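Local coordinates for enoyl-[acyl-carrier-protein] reductase [FMN] (Thermotoga maritima, PDB 5GVJ) that probably reduces enoyl-acyl-carrier-protein intermediates in fatty acid synthesis with NADH, as an FMN-dependent flavoenzyme of the nitronate monooxygenase-like TIM-barrel family, at residues A125-E129 with V159-I165; A133-E139 with I165-A170. The protein carries 1 engineered substitution. All blocks are in the same frame, centred on the assembly; numbering follows the deposited sequence.

Contact 1: A125-E129 with V159-I165; sequences ARMVE and VSRSVNI
Glu-129, on helix 122-130, lays its side chain across the end of the neighbouring helix 152-162, a contact between two outer helices of a TIM barrel. With CG anti to the backbone N (chi1 -178°) and the chain extended beyond it, the glutamate slides past Val-163 and Ile-165, each running in the opposite direction, and Glu-129 OE2 comes 3.4 Å from Val-163 CG1. Its OE1 collects two backbone N-H groups from the turn that leaves the helix: Asn-164 N at 2.8 Å on the syn side, 22° out of the carboxylate plane, and Ile-165 N at 3.2 Å on the anti side, 35° out, both from the same face. Two donors on a single oxygen probably favour the charged carboxylate and fix its rotation. Alongside the extended chain, Ile-165 CD1 reaches Glu-129 CB at 4.0 Å. Deeper in, the methyl of Ala-125 meets Val-159 CG1 at 3.8 Å. Arg-126 passes over Ser-162, its CG 3.9 Å from Ser-162 CB; Asp-122, outside both segments, is a shared partner, salt-bridged to Arg-126 and hydrogen-bonded to Ser-162. One water completes the join, donating to Glu-129 OE2 at 2.9 Å and to Ser-162 O at 3.1 Å.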
# COMPACT_ATOMS: atom_id res chain seq x y z
N ALA A 125 -17.77 -2.77 0.10
CA ALA A 125 -17.55 -4.22 0.12
C ALA A 125 -18.64 -4.93 0.90
O ALA A 125 -19.21 -5.92 0.42
CB ALA A 125 -16.17 -4.54 0.71
N ARG A 126 -18.94 -4.46 2.11
CA ARG A 126 -19.99 -5.13 2.88
C ARG A 126 -21.34 -5.04 2.19
O ARG A 126 -22.13 -5.98 2.23
CB ARG A 126 -20.07 -4.56 4.29
CG ARG A 126 -18.82 -4.69 5.10
CD ARG A 126 -19.16 -4.38 6.54
NE ARG A 126 -19.25 -2.94 6.71
CZ ARG A 126 -18.25 -2.16 7.09
NH1 ARG A 126 -17.07 -2.71 7.40
NH2 ARG A 126 -18.43 -0.85 7.21
N MET A 127 -21.63 -3.90 1.55
CA MET A 127 -22.89 -3.74 0.84
C MET A 127 -23.03 -4.75 -0.29
O MET A 127 -24.08 -5.40 -0.44
CB MET A 127 -23.02 -2.32 0.31
CG MET A 127 -23.09 -1.26 1.41
SD MET A 127 -23.56 0.38 0.80
CE MET A 127 -22.09 0.97 -0.01
N VAL A 128 -21.99 -4.91 -1.12
CA VAL A 128 -22.12 -5.80 -2.27
C VAL A 128 -22.12 -7.26 -1.82
O VAL A 128 -22.78 -8.10 -2.44
CB VAL A 128 -21.04 -5.51 -3.32
CG1 VAL A 128 -21.15 -4.07 -3.83
CG2 VAL A 128 -19.66 -5.77 -2.78
N GLU A 129 -21.40 -7.59 -0.74
CA GLU A 129 -21.54 -8.92 -0.15
C GLU A 129 -23.00 -9.20 0.20
O GLU A 129 -23.54 -10.26 -0.15
CB GLU A 129 -20.67 -9.09 1.09
CG GLU A 129 -20.78 -10.50 1.66
CD GLU A 129 -19.93 -10.76 2.88
OE1 GLU A 129 -19.32 -11.84 2.97
OE2 GLU A 129 -19.89 -9.89 3.76
N VAL A 159 -10.87 -4.79 4.28
CA VAL A 159 -11.94 -5.43 3.52
C VAL A 159 -12.00 -6.92 3.82
O VAL A 159 -13.08 -7.46 4.09
CB VAL A 159 -11.77 -5.15 2.01
CG1 VAL A 159 -12.69 -6.05 1.18
CG2 VAL A 159 -12.06 -3.69 1.71
N SER A 160 -10.85 -7.60 3.79
CA SER A 160 -10.88 -9.04 4.04
C SER A 160 -11.41 -9.36 5.44
O SER A 160 -12.08 -10.38 5.64
CB SER A 160 -9.50 -9.66 3.83
OG SER A 160 -8.53 -9.08 4.68
N ARG A 161 -11.12 -8.50 6.42
CA ARG A 161 -11.67 -8.73 7.75
C ARG A 161 -13.17 -8.49 7.82
O ARG A 161 -13.83 -9.03 8.71
CB ARG A 161 -10.96 -7.84 8.76
CG ARG A 161 -9.51 -8.21 8.97
CD ARG A 161 -8.89 -7.36 10.05
NE ARG A 161 -7.45 -7.55 10.13
CZ ARG A 161 -6.84 -8.38 10.97
NH1 ARG A 161 -7.56 -9.13 11.81
NH2 ARG A 161 -5.52 -8.46 10.98
N SER A 162 -13.73 -7.70 6.89
CA SER A 162 -15.13 -7.30 6.96
C SER A 162 -16.08 -8.25 6.25
O SER A 162 -17.28 -8.22 6.56
CB SER A 162 -15.34 -5.92 6.36
OG SER A 162 -14.64 -4.92 7.07
N VAL A 163 -15.62 -9.05 5.29
CA VAL A 163 -16.51 -9.92 4.53
C VAL A 163 -16.06 -11.37 4.68
O VAL A 163 -14.92 -11.67 5.05
CB VAL A 163 -16.56 -9.53 3.04
CG1 VAL A 163 -17.09 -8.12 2.88
CG2 VAL A 163 -15.16 -9.66 2.40
N ASN A 164 -16.98 -12.29 4.38
CA ASN A 164 -16.62 -13.70 4.31
C ASN A 164 -16.34 -14.17 2.88
O ASN A 164 -15.69 -15.21 2.72
CB ASN A 164 -17.72 -14.57 4.93
CG ASN A 164 -17.64 -14.61 6.44
OD1 ASN A 164 -16.56 -14.78 7.01
ND2 ASN A 164 -18.78 -14.45 7.11
N ILE A 165 -16.81 -13.46 1.86
CA ILE A 165 -16.55 -13.84 0.47
C ILE A 165 -15.08 -13.56 0.17
O ILE A 165 -14.46 -12.75 0.87
CB ILE A 165 -17.46 -13.09 -0.51
CG1 ILE A 165 -17.34 -11.57 -0.32
CG2 ILE A 165 -18.91 -13.53 -0.35
CD1 ILE A 165 -18.02 -10.77 -1.42
O HOH W 1 -19.66 -10.14 6.60

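Contact 2: A133-E139 with I165-A170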
# COMPACT_ATOMS: atom_id res chain seq x y z
N ALA A 133 -22.71 -10.52 -4.02
CA ALA A 133 -21.46 -10.65 -4.75
C ALA A 133 -20.75 -11.95 -4.39
O ALA A 133 -20.78 -12.40 -3.23
CB ALA A 133 -20.55 -9.45 -4.48
N ASP A 134 -20.12 -12.57 -5.39
CA ASP A 134 -19.38 -13.81 -5.16
C ASP A 134 -17.99 -13.54 -4.61
O ASP A 134 -17.44 -14.39 -3.91
CB ASP A 134 -19.26 -14.61 -6.46
CG ASP A 134 -20.61 -15.07 -6.97
OD1 ASP A 134 -21.12 -16.08 -6.43
OD2 ASP A 134 -21.17 -14.43 -7.88
N ALA A 135 -17.42 -12.39 -4.93
CA ALA A 135 -16.11 -11.99 -4.43
C ALA A 135 -16.02 -10.49 -4.66
O ALA A 135 -16.90 -9.90 -5.29
CB ALA A 135 -14.97 -12.73 -5.14
N VAL A 136 -14.97 -9.86 -4.14
CA VAL A 136 -14.77 -8.44 -4.36
C VAL A 136 -13.31 -8.19 -4.67
O VAL A 136 -12.42 -8.87 -4.15
CB VAL A 136 -15.20 -7.57 -3.15
CG1 VAL A 136 -16.68 -7.74 -2.90
CG2 VAL A 136 -14.38 -7.91 -1.92
N ILE A 137 -13.08 -7.22 -5.55
CA ILE A 137 -11.76 -6.71 -5.83
C ILE A 137 -11.58 -5.47 -4.98
O ILE A 137 -12.38 -4.52 -5.09
CB ILE A 137 -11.58 -6.41 -7.33
CG1 ILE A 137 -11.65 -7.70 -8.16
CG2 ILE A 137 -10.24 -5.71 -7.58
CD1 ILE A 137 -12.07 -7.49 -9.62
N ALA A 138 -10.59 -5.48 -4.11
CA ALA A 138 -10.27 -4.33 -3.28
C ALA A 138 -9.13 -3.62 -3.99
O ALA A 138 -8.01 -4.13 -4.06
CB ALA A 138 -9.88 -4.76 -1.87
N GLU A 139 -9.42 -2.46 -4.57
CA GLU A 139 -8.46 -1.80 -5.44
C GLU A 139 -7.87 -0.59 -4.74
O GLU A 139 -8.56 0.42 -4.53
CB GLU A 139 -9.13 -1.38 -6.75
CG GLU A 139 -8.18 -0.67 -7.70
CD GLU A 139 -8.82 -0.39 -9.04
OE1 GLU A 139 -9.47 0.67 -9.19
OE2 GLU A 139 -8.67 -1.23 -9.94
N ILE A 165 -16.81 -13.46 1.86
CA ILE A 165 -16.55 -13.84 0.47
C ILE A 165 -15.08 -13.56 0.17
O ILE A 165 -14.46 -12.75 0.87
CB ILE A 165 -17.46 -13.09 -0.51
CG1 ILE A 165 -17.34 -11.57 -0.32
CG2 ILE A 165 -18.91 -13.53 -0.35
CD1 ILE A 165 -18.02 -10.77 -1.42
N PRO A 166 -14.48 -14.19 -0.84
CA PRO A 166 -13.06 -13.95 -1.13
C PRO A 166 -12.82 -12.52 -1.59
O PRO A 166 -13.65 -11.90 -2.25
CB PRO A 166 -12.75 -14.94 -2.26
CG PRO A 166 -13.77 -16.02 -2.10
CD PRO A 166 -15.02 -15.30 -1.65
N VAL A 167 -11.63 -12.02 -1.24
CA VAL A 167 -11.18 -10.69 -1.63
C VAL A 167 -10.03 -10.85 -2.62
O VAL A 167 -9.14 -11.69 -2.43
CB VAL A 167 -10.73 -9.87 -0.40
CG1 VAL A 167 -10.10 -8.55 -0.83
CG2 VAL A 167 -11.94 -9.61 0.52
N ILE A 168 -10.07 -10.05 -3.68
CA ILE A 168 -9.00 -10.01 -4.68
C ILE A 168 -8.33 -8.65 -4.56
O ILE A 168 -9.01 -7.61 -4.56
CB ILE A 168 -9.56 -10.25 -6.09
CG1 ILE A 168 -10.31 -11.59 -6.12
CG2 ILE A 168 -8.44 -10.24 -7.12
CD1 ILE A 168 -11.04 -11.87 -7.43
N ALA A 169 -7.01 -8.65 -4.41
CA ALA A 169 -6.25 -7.41 -4.22
C ALA A 169 -5.84 -6.86 -5.58
O ALA A 169 -5.37 -7.61 -6.43
CB ALA A 169 -5.02 -7.66 -3.37
N ALA A 170 -6.03 -5.55 -5.77
CA ALA A 170 -5.61 -4.86 -6.99
C ALA A 170 -4.93 -3.55 -6.62
O ALA A 170 -5.35 -2.87 -5.68
CB ALA A 170 -6.79 -4.58 -7.92
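Val-136 and Ala-138 make all four backbone hydrogen bonds between 133-139 and 165-170, whose strands 136-139 and 167-170 are parallel neighbours in the barrel sheet. Val-136 N donates to Pro-166 O and Val-136 O accepts from Ile-168 N (2.7 Å); Ala-138 N donates to Ile-168 O, also at 2.7 Å, and Ala-138 O receives Ala-170 N. Ile-137, Glu-139 and Val-167 add CA-H...O contacts, as where Ile-137 CA lies 3.2 Å from Ile-168 O. Side chains alternate between the two faces. On the face toward helix 152-162, Val-136 CG2 meets Val-167 CG2 at 3.8 Å, and Val-167 CG1 turns to the methyl of Ala-138. On the other face, within the barrel, Ile-137 has CG2 anti to its N, which brings that methyl to 3.6 Å from Ala-170 CB, while CG1 leans on Ile-168 CB; Gln-191 adjoins Ile-137 and Ala-170. Before the strands, Ile-165 CD1 comes crosswise onto Val-136 CG1 at 3.6 Å, and Pro-166 CD sits 3.4 Å from Asp-134 O. Backbone polar groups are thus paired in an apolar setting, consistent with a firm base for Glu-139, which like Gln-191 contacts FMN when that cofactor, absent here, is bound.

After the earlier strands and helices of the barrel, the chain reaches helix 122-130, half of contact 1, then turns into strand 136-139, half of contact 2. It next traverses helix 152-162, the second partner of contact 1, and then strand 167-170, the second partner of contact 2, from which it continues. The two loops therefore cross: contact 1 closes a loop of 29 intervening residues, contact 2 one of 25. Strand 136-139, helix 152-162 and strand 167-170 form a right-handed beta-alpha-beta crossover; contact 2 pairs its strands, and contact 1 sets its helix against helix 122-130, which precedes it. Ile-165 belongs to both, and Val-128 CG2 on Val-136 CG1 and Val-159 CG1 on Val-167 CG2 bind helix layer to sheet.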